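Local atomic coordinates of Alpha/beta hydrolase (PDB entry 4R1D), a protein that is a calcium-binding alpha/beta hydrolase, probably a lipase toxin of the H2 type VI secretion system, held in check by its partner Tli4. Residues G297-A302 / H438-L443; E368-K371 / G377-P380; T466-S469 / G474-T477. One frame throughout, in Å; residues are numbered along the deposited sequence.

Contact 1: G297-A302 / H438-L443; sequences GYEGIA and HSWRDL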
ATOM      1  N   GLY A 297       4.148  -0.057  16.937  1.00 17.37           N
ATOM      2  CA  GLY A 297       2.806  -0.030  16.369  1.00 17.96           C
ATOM      3  C   GLY A 297       2.352   1.392  16.096  1.00 17.50           C
ATOM      4  O   GLY A 297       2.963   2.352  16.562  1.00 18.99           O
ATOM      5  N   TYR A 298       1.277   1.549  15.325  1.00 18.65           N
ATOM      6  CA  TYR A 298       0.673   2.862  15.169  1.00 18.59           C
ATOM      7  C   TYR A 298      -0.054   3.260  16.452  1.00 19.48           C
ATOM      8  O   TYR A 298      -0.486   2.401  17.210  1.00 23.06           O
ATOM      9  CB  TYR A 298      -0.307   2.871  13.995  1.00 16.59           C
ATOM     10  CG  TYR A 298       0.387   2.911  12.660  1.00 17.09           C
ATOM     11  CD1 TYR A 298       1.082   1.800  12.173  1.00 17.23           C
ATOM     12  CD2 TYR A 298       0.366   4.062  11.891  1.00 17.38           C
ATOM     13  CE1 TYR A 298       1.730   1.853  10.949  1.00 20.13           C
ATOM     14  CE2 TYR A 298       1.012   4.119  10.677  1.00 18.62           C
ATOM     15  CZ  TYR A 298       1.687   3.022  10.212  1.00 17.56           C
ATOM     16  OH  TYR A 298       2.337   3.105   8.999  1.00 25.68           O
ATOM     17  N   GLU A 299      -0.197   4.563  16.667  1.00 28.61           N
ATOM     18  CA  GLU A 299      -0.952   5.085  17.801  1.00 30.88           C
ATOM     19  C   GLU A 299      -2.459   4.961  17.567  1.00 29.69           C
ATOM     20  O   GLU A 299      -2.918   4.907  16.427  1.00 23.96           O
ATOM     21  CB  GLU A 299      -0.575   6.547  18.055  1.00 30.34           C
ATOM     22  CG  GLU A 299       0.929   6.791  18.142  1.00 33.46           C
ATOM     23  CD  GLU A 299       1.273   8.247  18.435  1.00 38.85           C
ATOM     24  OE1 GLU A 299       1.031   8.695  19.578  1.00 35.14           O
ATOM     25  OE2 GLU A 299       1.783   8.939  17.524  1.00 39.31           O
ATOM     26  N   GLY A 300      -3.222   4.921  18.656  1.00 31.05           N
ATOM     27  CA  GLY A 300      -4.659   4.730  18.580  1.00 32.19           C
ATOM     28  C   GLY A 300      -5.378   5.829  17.823  1.00 30.92           C
ATOM     29  O   GLY A 300      -6.446   5.604  17.258  1.00 37.11           O
ATOM     30  N   ILE A 301      -4.795   7.020  17.812  1.00 33.10           N
ATOM     31  CA  ILE A 301      -5.389   8.160  17.123  1.00 36.67           C
ATOM     32  C   ILE A 301      -5.297   8.090  15.591  1.00 30.76           C
ATOM     33  O   ILE A 301      -5.946   8.871  14.894  1.00 29.92           O
ATOM     34  CB  ILE A 301      -4.743   9.473  17.585  1.00 38.80           C
ATOM     35  CG1 ILE A 301      -3.230   9.428  17.339  1.00 36.43           C
ATOM     36  CG2 ILE A 301      -5.043   9.722  19.053  1.00 45.09           C
ATOM     37  CD1 ILE A 301      -2.480  10.650  17.837  1.00 46.55           C
ATOM     38  N   ALA A 302      -4.485   7.179  15.064  1.00 26.41           N
ATOM     39  CA  ALA A 302      -4.246   7.139  13.620  1.00 21.86           C
ATOM     40  C   ALA A 302      -5.453   6.630  12.823  1.00 21.06           C
ATOM     41  O   ALA A 302      -6.061   5.607  13.171  1.00 21.39           O
ATOM     42  CB  ALA A 302      -3.012   6.306  13.304  1.00 21.67           C
ATOM     43  N   HIS A 438       4.676  16.891  17.418  1.00 24.75           N
ATOM     44  CA  HIS A 438       6.044  16.415  17.636  1.00 21.41           C
ATOM     45  C   HIS A 438       6.549  15.519  16.508  1.00 20.21           C
ATOM     46  O   HIS A 438       7.746  15.517  16.202  1.00 21.93           O
ATOM     47  CB  HIS A 438       6.198  15.741  19.012  1.00 28.71           C
ATOM     48  CG  HIS A 438       5.726  14.320  19.064  1.00 29.89           C
ATOM     49  ND1 HIS A 438       4.407  13.978  19.269  1.00 38.38           N
ATOM     50  CD2 HIS A 438       6.408  13.150  18.976  1.00 23.66           C
ATOM     51  CE1 HIS A 438       4.291  12.661  19.284  1.00 31.46           C
ATOM     52  NE2 HIS A 438       5.491  12.137  19.107  1.00 28.81           N
ATOM     53  N   SER A 439       5.633  14.757  15.911  1.00 18.68           N
ATOM     54  CA  SER A 439       5.909  14.000  14.692  1.00 15.13           C
ATOM     55  C   SER A 439       7.040  12.976  14.843  1.00 18.04           C
ATOM     56  O   SER A 439       7.664  12.600  13.850  1.00 16.35           O
ATOM     57  CB  SER A 439       6.255  14.958  13.548  1.00 18.53           C
ATOM     58  OG  SER A 439       5.286  15.988  13.396  1.00 19.02           O
ATOM     59  N   TRP A 440       7.293  12.526  16.070  1.00 17.77           N
ATOM     60  CA  TRP A 440       8.407  11.614  16.351  1.00 19.57           C
ATOM     61  C   TRP A 440       9.713  12.107  15.740  1.00 17.30           C
ATOM     62  O   TRP A 440      10.573  11.313  15.337  1.00 18.94           O
ATOM     63  CB  TRP A 440       8.071  10.189  15.874  1.00 18.72           C
ATOM     64  CG  TRP A 440       6.877   9.674  16.591  1.00 19.52           C
ATOM     65  CD1 TRP A 440       5.620   9.514  16.091  1.00 21.46           C
ATOM     66  CD2 TRP A 440       6.811   9.315  17.976  1.00 19.35           C
ATOM     67  NE1 TRP A 440       4.773   9.056  17.078  1.00 22.11           N
ATOM     68  CE2 TRP A 440       5.483   8.925  18.244  1.00 21.06           C
ATOM     69  CE3 TRP A 440       7.748   9.275  19.012  1.00 20.56           C
ATOM     70  CZ2 TRP A 440       5.070   8.506  19.504  1.00 21.66           C
ATOM     71  CZ3 TRP A 440       7.341   8.859  20.263  1.00 19.95           C
ATOM     72  CH2 TRP A 440       6.012   8.481  20.503  1.00 22.94           C
ATOM     73  N   ARG A 441       9.870  13.425  15.704  1.00 19.40           N
ATOM     74  CA  ARG A 441      11.001  14.031  15.016  1.00 18.01           C
ATOM     75  C   ARG A 441      12.323  13.654  15.692  1.00 16.97           C
ATOM     76  O   ARG A 441      13.312  13.368  15.018  1.00 15.11           O
ATOM     77  CB  ARG A 441      10.819  15.544  14.949  1.00 17.73           C
ATOM     78  CG  ARG A 441      11.891  16.254  14.143  1.00 12.74           C
ATOM     79  CD  ARG A 441      13.026  16.794  15.044  1.00 19.04           C
ATOM     80  NE  ARG A 441      14.036  17.441  14.224  1.00 18.76           N
ATOM     81  CZ  ARG A 441      14.756  18.504  14.583  1.00 19.95           C
ATOM     82  NH1 ARG A 441      14.592  19.071  15.772  1.00 16.68           N
ATOM     83  NH2 ARG A 441      15.630  19.002  13.727  1.00 17.97           N
ATOM     84  N   ASP A 442      12.342  13.679  17.020  1.00 19.95           N
ATOM     85  CA  ASP A 442      13.449  13.092  17.764  1.00 17.86           C
ATOM     86  C   ASP A 442      12.957  11.777  18.300  1.00 18.68           C
ATOM     87  O   ASP A 442      12.006  11.738  19.082  1.00 24.96           O
ATOM     88  CB  ASP A 442      13.886  13.979  18.936  1.00 18.74           C
ATOM     89  CG  ASP A 442      14.512  15.276  18.480  1.00 21.99           C
ATOM     90  OD1 ASP A 442      15.087  15.298  17.375  1.00 23.23           O
ATOM     91  OD2 ASP A 442      14.438  16.278  19.223  1.00 24.11           O
ATOM     92  N   LEU A 443      13.582  10.692  17.862  1.00 16.77           N
ATOM     93  CA  LEU A 443      13.168   9.380  18.283  1.00 17.33           C
ATOM     94  C   LEU A 443      14.073   9.046  19.456  1.00 21.35           C
ATOM     95  O   LEU A 443      15.265   8.825  19.274  1.00 18.40           O
ATOM     96  CB  LEU A 443      13.353   8.381  17.146  1.00 16.82           C
ATOM     97  CG  LEU A 443      12.514   7.102  17.190  1.00 17.47           C
ATOM     98  CD1 LEU A 443      12.646   6.424  18.544  1.00 21.03           C
ATOM     99  CD2 LEU A 443      11.067   7.422  16.896  1.00 20.13           C
TER
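The loop that leaves helix 289-296 meets the loop running from strand 427-432 of the central parallel sheet to strand 443-446 of the smaller mixed sheet, and the meeting is essentially one pair, the partly exposed Glu299 with the buried Trp440. The indole nitrogen NE1 of Trp440 donates to OE2 of Glu299 over 3.0 Å, with an N-H...O angle of 154°. The acceptor lies at the edge of the indole and close to its plane, where the N-H points. Seen from the carboxylate the fit is different: NE1 comes in from above the group, 58° out of its plane. The glutamate gets there by being stretched, CD anti to CA about the CB-CG bond (chi2 -178°), which spans a wide gap: the CA atoms of Glu299 and Trp440 stay 11.5 Å apart.

Both loops are shaped by tight turns. On the glutamate side Gly297 carries the chain off the helix with positive phi, and a type I beta turn follows from Glu299 to Ala302, closed by Ala302 N donating to Glu299 O at 3.1 Å. On the other side Ser439 and Trp440 both take left-handed helical backbone angles, and Arg441 N returns to His438 O at 3.0 Å.

Within that second turn His438 reaches the residue two further on, its NE2 standing 3.2 Å above one face of the Trp440 ring and over its centre. The ring of His292, from helix 289-296, stacks on the same indole, while Ile478 of strand 477-479 touches it too.

Contact 2: E368-K371 / G377-P380; sequences EIYK and GLVP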
ATOM      1  N   GLU A 368      23.662   1.555   9.898  1.00 19.26           N
ATOM      2  CA  GLU A 368      23.680   1.883  11.320  1.00 17.36           C
ATOM      3  C   GLU A 368      22.381   1.565  12.052  1.00 20.81           C
ATOM      4  O   GLU A 368      22.390   1.239  13.233  1.00 19.55           O
ATOM      5  CB  GLU A 368      24.041   3.353  11.525  1.00 15.68           C
ATOM      6  CG  GLU A 368      25.403   3.727  10.987  1.00 22.85           C
ATOM      7  CD  GLU A 368      25.789   5.115  11.416  1.00 15.85           C
ATOM      8  OE1 GLU A 368      25.730   5.381  12.632  1.00 19.08           O
ATOM      9  OE2 GLU A 368      26.105   5.945  10.544  1.00 20.81           O
ATOM     10  N   ILE A 369      21.261   1.655  11.349  1.00 17.74           N
ATOM     11  CA  ILE A 369      19.956   1.494  11.987  1.00 15.97           C
ATOM     12  C   ILE A 369      19.115   0.413  11.310  1.00 15.72           C
ATOM     13  O   ILE A 369      18.698  -0.546  11.956  1.00 15.81           O
ATOM     14  CB  ILE A 369      19.177   2.821  11.974  1.00 16.07           C
ATOM     15  CG1 ILE A 369      19.978   3.911  12.696  1.00 16.27           C
ATOM     16  CG2 ILE A 369      17.829   2.660  12.639  1.00 16.84           C
ATOM     17  CD1 ILE A 369      19.389   5.323  12.566  1.00 19.13           C
ATOM     18  N   TYR A 370      18.887   0.552  10.005  1.00 15.49           N
ATOM     19  CA  TYR A 370      17.887  -0.297   9.336  1.00 15.45           C
ATOM     20  C   TYR A 370      18.245  -1.786   9.290  1.00 16.87           C
ATOM     21  O   TYR A 370      17.377  -2.627   9.490  1.00 16.36           O
ATOM     22  CB  TYR A 370      17.540   0.215   7.928  1.00 16.62           C
ATOM     23  CG  TYR A 370      17.185   1.677   7.891  1.00 17.14           C
ATOM     24  CD1 TYR A 370      16.686   2.314   9.020  1.00 18.23           C
ATOM     25  CD2 TYR A 370      17.353   2.428   6.724  1.00 17.94           C
ATOM     26  CE1 TYR A 370      16.370   3.667   9.003  1.00 14.69           C
ATOM     27  CE2 TYR A 370      17.042   3.779   6.691  1.00 14.80           C
ATOM     28  CZ  TYR A 370      16.556   4.395   7.837  1.00 18.51           C
ATOM     29  OH  TYR A 370      16.248   5.736   7.809  1.00 18.99           O
ATOM     30  N   LYS A 371      19.515  -2.102   9.032  1.00 20.23           N
ATOM     31  CA  LYS A 371      19.972  -3.492   9.020  1.00 17.78           C
ATOM     32  C   LYS A 371      20.555  -3.941  10.366  1.00 21.69           C
ATOM     33  O   LYS A 371      20.812  -5.129  10.572  1.00 21.00           O
ATOM     34  CB  LYS A 371      20.982  -3.724   7.887  1.00 20.50           C
ATOM     35  CG  LYS A 371      20.361  -3.578   6.493  1.00 20.00           C
ATOM     36  CD  LYS A 371      21.235  -4.193   5.404  1.00 27.28           C
ATOM     37  CE  LYS A 371      22.229  -3.193   4.873  1.00 29.38           C
ATOM     38  NZ  LYS A 371      23.041  -3.721   3.738  1.00 22.44           N
ATOM     39  N   GLY A 377      17.968  -1.457  16.705  1.00 18.30           N
ATOM     40  CA  GLY A 377      17.830  -1.536  15.259  1.00 19.00           C
ATOM     41  C   GLY A 377      16.380  -1.457  14.832  1.00 18.84           C
ATOM     42  O   GLY A 377      15.483  -1.577  15.658  1.00 17.98           O
ATOM     43  N   LEU A 378      16.150  -1.248  13.539  1.00 17.13           N
ATOM     44  CA  LEU A 378      14.787  -1.120  13.020  1.00 14.50           C
ATOM     45  C   LEU A 378      14.014  -2.426  13.189  1.00 16.35           C
ATOM     46  O   LEU A 378      12.838  -2.424  13.562  1.00 18.02           O
ATOM     47  CB  LEU A 378      14.840  -0.760  11.547  1.00 14.59           C
ATOM     48  CG  LEU A 378      13.481  -0.443  10.924  1.00 14.41           C
ATOM     49  CD1 LEU A 378      12.900   0.818  11.552  1.00 17.50           C
ATOM     50  CD2 LEU A 378      13.654  -0.270   9.416  1.00 16.98           C
ATOM     51  N   VAL A 379      14.681  -3.531  12.880  1.00 15.18           N
ATOM     52  CA  VAL A 379      14.152  -4.861  13.137  1.00 16.12           C
ATOM     53  C   VAL A 379      15.134  -5.646  14.002  1.00 20.06           C
ATOM     54  O   VAL A 379      15.948  -6.423  13.496  1.00 18.09           O
ATOM     55  CB  VAL A 379      13.864  -5.625  11.839  1.00 16.40           C
ATOM     56  CG1 VAL A 379      13.156  -6.942  12.150  1.00 17.20           C
ATOM     57  CG2 VAL A 379      13.018  -4.774  10.919  1.00 19.86           C
ATOM     58  N   PRO A 380      15.063  -5.427  15.320  1.00 17.69           N
ATOM     59  CA  PRO A 380      15.934  -6.165  16.241  1.00 20.77           C
ATOM     60  C   PRO A 380      15.690  -7.657  16.092  1.00 24.55           C
ATOM     61  O   PRO A 380      14.675  -8.096  15.528  1.00 18.90           O
ATOM     62  CB  PRO A 380      15.478  -5.686  17.619  1.00 24.46           C
ATOM     63  CG  PRO A 380      14.074  -5.186  17.411  1.00 19.46           C
ATOM     64  CD  PRO A 380      14.076  -4.593  16.027  1.00 16.77           C
TER
HETATM   65  O   HOH W   1      17.129  -4.393  11.511  1.00 17.19           O
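The ring of Tyr370 meets Leu378 at a slant, its CD1 lying 4.0 Å from the leucine CD2. Trp338, Ala327 and, from helix 400-421, Ile408 also pack on this tyrosine, and its hydroxyl is hydrogen-bonded to the carbonyl O of Pro328. Leu378 turns its CB toward the helical segment and holds CG anti to its backbone N (chi1 -173°), which brings CD2 up beside the tyrosine; its CB sits 3.8 Å from Tyr370 O.

The backbones do the rest. Leu378 N donates to Ile369 O at 3.1 Å, a fairly straight bond at 163°, though the donor stands 43° out of the carbonyl plane. Gly377 slides in close beside it, with CA 3.6 Å from the same Ile369 O. One residue on, the direct bond gives way to a bridging water: it lies 2.7 Å from Tyr370 O, to which it can donate, and accepts from Val379 N at 2.9 Å.

Here the chain doubles back after helix 365-370, which has a wider pi-type turn in its last part, and meets one carbonyl there with an amide and the next through a water. Helix and return pack against helices 289-296 and 400-421, in the long excursion separating sheet strands 274-280 and 427-432, consistent with the insertions that elaborate many alpha/beta hydrolase folds.

Contact 3: T466-S469 / G474-T477; sequences TYNS and GLPT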
ATOM      1  N   THR A 466       8.508  -0.186  25.215  1.00 20.93           N
ATOM      2  CA  THR A 466       9.318  -0.304  26.432  1.00 22.41           C
ATOM      3  C   THR A 466       9.904  -1.686  26.701  1.00 21.57           C
ATOM      4  O   THR A 466       9.301  -2.716  26.378  1.00 20.10           O
ATOM      5  CB  THR A 466       8.551   0.195  27.688  1.00 24.39           C
ATOM      6  OG1 THR A 466       9.484   0.455  28.752  1.00 23.49           O
ATOM      7  CG2 THR A 466       7.510  -0.837  28.138  1.00 19.79           C
ATOM      8  N   TYR A 467      11.105  -1.678  27.283  1.00 21.24           N
ATOM      9  CA  TYR A 467      11.758  -2.877  27.792  1.00 21.91           C
ATOM     10  C   TYR A 467      11.436  -3.104  29.280  1.00 21.46           C
ATOM     11  O   TYR A 467      11.779  -4.138  29.842  1.00 23.30           O
ATOM     12  CB  TYR A 467      13.277  -2.778  27.593  1.00 19.49           C
ATOM     13  CG  TYR A 467      13.714  -3.047  26.170  1.00 19.35           C
ATOM     14  CD1 TYR A 467      14.095  -4.318  25.774  1.00 22.28           C
ATOM     15  CD2 TYR A 467      13.726  -2.037  25.224  1.00 19.68           C
ATOM     16  CE1 TYR A 467      14.483  -4.580  24.470  1.00 23.73           C
ATOM     17  CE2 TYR A 467      14.125  -2.285  23.912  1.00 16.38           C
ATOM     18  CZ  TYR A 467      14.490  -3.551  23.543  1.00 18.31           C
ATOM     19  OH  TYR A 467      14.873  -3.796  22.244  1.00 21.41           O
ATOM     20  N   ASN A 468      10.799  -2.127  29.917  1.00 23.48           N
ATOM     21  CA  ASN A 468      10.352  -2.307  31.302  1.00 27.78           C
ATOM     22  C   ASN A 468       9.284  -3.375  31.358  1.00 27.56           C
ATOM     23  O   ASN A 468       8.405  -3.427  30.500  1.00 24.87           O
ATOM     24  CB  ASN A 468       9.795  -1.008  31.875  1.00 24.79           C
ATOM     25  CG  ASN A 468      10.860   0.037  32.071  1.00 26.00           C
ATOM     26  OD1 ASN A 468      11.983  -0.283  32.430  1.00 25.34           O
ATOM     27  ND2 ASN A 468      10.511   1.294  31.838  1.00 24.82           N
ATOM     28  N   SER A 469       9.364  -4.237  32.360  1.00 22.04           N
ATOM     29  CA  SER A 469       8.391  -5.301  32.508  1.00 28.60           C
ATOM     30  C   SER A 469       8.212  -5.642  33.976  1.00 25.93           C
ATOM     31  O   SER A 469       8.836  -5.036  34.844  1.00 25.69           O
ATOM     32  CB  SER A 469       8.841  -6.547  31.750  1.00 29.21           C
ATOM     33  OG  SER A 469      10.026  -7.077  32.325  1.00 31.28           O
ATOM     34  N   GLY A 474      13.517   0.676  34.922  1.00 29.37           N
ATOM     35  CA  GLY A 474      14.451   1.712  34.493  1.00 31.01           C
ATOM     36  C   GLY A 474      15.095   1.508  33.120  1.00 29.31           C
ATOM     37  O   GLY A 474      16.105   2.141  32.782  1.00 25.09           O
ATOM     38  N   LEU A 475      14.498   0.631  32.322  1.00 23.67           N
ATOM     39  CA  LEU A 475      15.071   0.242  31.040  1.00 22.97           C
ATOM     40  C   LEU A 475      14.611   1.139  29.878  1.00 21.59           C
ATOM     41  O   LEU A 475      13.677   1.935  30.033  1.00 24.10           O
ATOM     42  CB  LEU A 475      14.752  -1.219  30.761  1.00 22.32           C
ATOM     43  CG  LEU A 475      15.163  -2.181  31.864  1.00 29.89           C
ATOM     44  CD1 LEU A 475      14.775  -3.585  31.481  1.00 27.61           C
ATOM     45  CD2 LEU A 475      16.663  -2.071  32.129  1.00 28.38           C
ATOM     46  N   PRO A 476      15.275   1.022  28.712  1.00 23.08           N
ATOM     47  CA  PRO A 476      14.965   1.928  27.602  1.00 20.84           C
ATOM     48  C   PRO A 476      13.489   1.937  27.219  1.00 17.14           C
ATOM     49  O   PRO A 476      12.854   0.881  27.086  1.00 21.60           O
ATOM     50  CB  PRO A 476      15.822   1.383  26.450  1.00 18.43           C
ATOM     51  CG  PRO A 476      17.029   0.799  27.160  1.00 21.10           C
ATOM     52  CD  PRO A 476      16.417   0.140  28.388  1.00 20.49           C
ATOM     53  N   THR A 477      12.973   3.147  27.041  1.00 20.69           N
ATOM     54  CA  THR A 477      11.580   3.369  26.697  1.00 19.18           C
ATOM     55  C   THR A 477      11.488   4.491  25.685  1.00 22.33           C
ATOM     56  O   THR A 477      12.075   5.564  25.854  1.00 18.45           O
ATOM     57  CB  THR A 477      10.770   3.771  27.946  1.00 23.37           C
ATOM     58  OG1 THR A 477      10.825   2.714  28.915  1.00 21.45           O
ATOM     59  CG2 THR A 477       9.315   4.055  27.577  1.00 23.34           C
TER
HETATM   60  O   HOH W   2      12.366   3.347  32.434  1.00 33.03           O
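The side chains of Thr466 and Thr477 run alongside one another in the same direction, their OG1 atoms 2.6 Å apart in a short hydrogen bond that either could donate. The two residues form a single antiparallel bridge, a non-hydrogen-bonded pair, and the backbone bond beside it runs from Tyr467 N to Pro476 O at 3.1 Å.

Thr466 OG1 works twice. With chi1 at -162° it points away from the amide nitrogen of its own residue, and it also accepts from Asn468 N at 3.1 Å, making an ST turn, after which the asparagine side chain reaches across. OD1 of Asn468 takes the amide of Leu475 at 2.7 Å, the N-H...O angle 156°, with the donor tilted a little from the amide plane.

Packing is close on the Tyr467 side, where its CB rests 3.8 Å from CB of Leu475 and its ring crosses Pro476 at a slant, CD2 4.2 Å from the proline CB. The ring edge faces Pro476 O, the acceptor of the tyrosine's own amide. The ND2 end of the Asn468 amide is the looser, wetter part: ND2 donates to a water at 2.8 Å, and that water donates in turn to Leu475 O at 3.1 Å, joining the two segments again. Gly474 is exposed here, taking the turn with positive phi.

Leu452 of helix 450-453 covers Tyr467 and Pro476, Pro451 meets Leu475, and Trp445 of strand 443-446 meets the tyrosine ring. Thr477 opens strand 477-479, an outermost strand of the mixed sheet, and its backbone pairs with Lys446 of the neighbouring strand 443-446.

How the contacts relate
The residues that touch in contact 2 are all buried, whereas contacts 1 and 3 each have a partly exposed side. Their chemistry follows: contact 2 relies on backbone atoms, one water and a slanting aliphatic-aromatic touch; contact 1 rests on one side-chain bond between distant loops; contact 3 mixes hydroxyls, an amide and a beta bridge across a short turn. Helix 289-296 links contacts 1 and 2, since contact 1 follows it directly and contact 2 packs on it. Strand 443-446 joins contacts 1 and 3: segment 438-443 runs into it, and contact 3 pairs alongside. All three centres stand about 18 Å apart, and none of the contacts touches another.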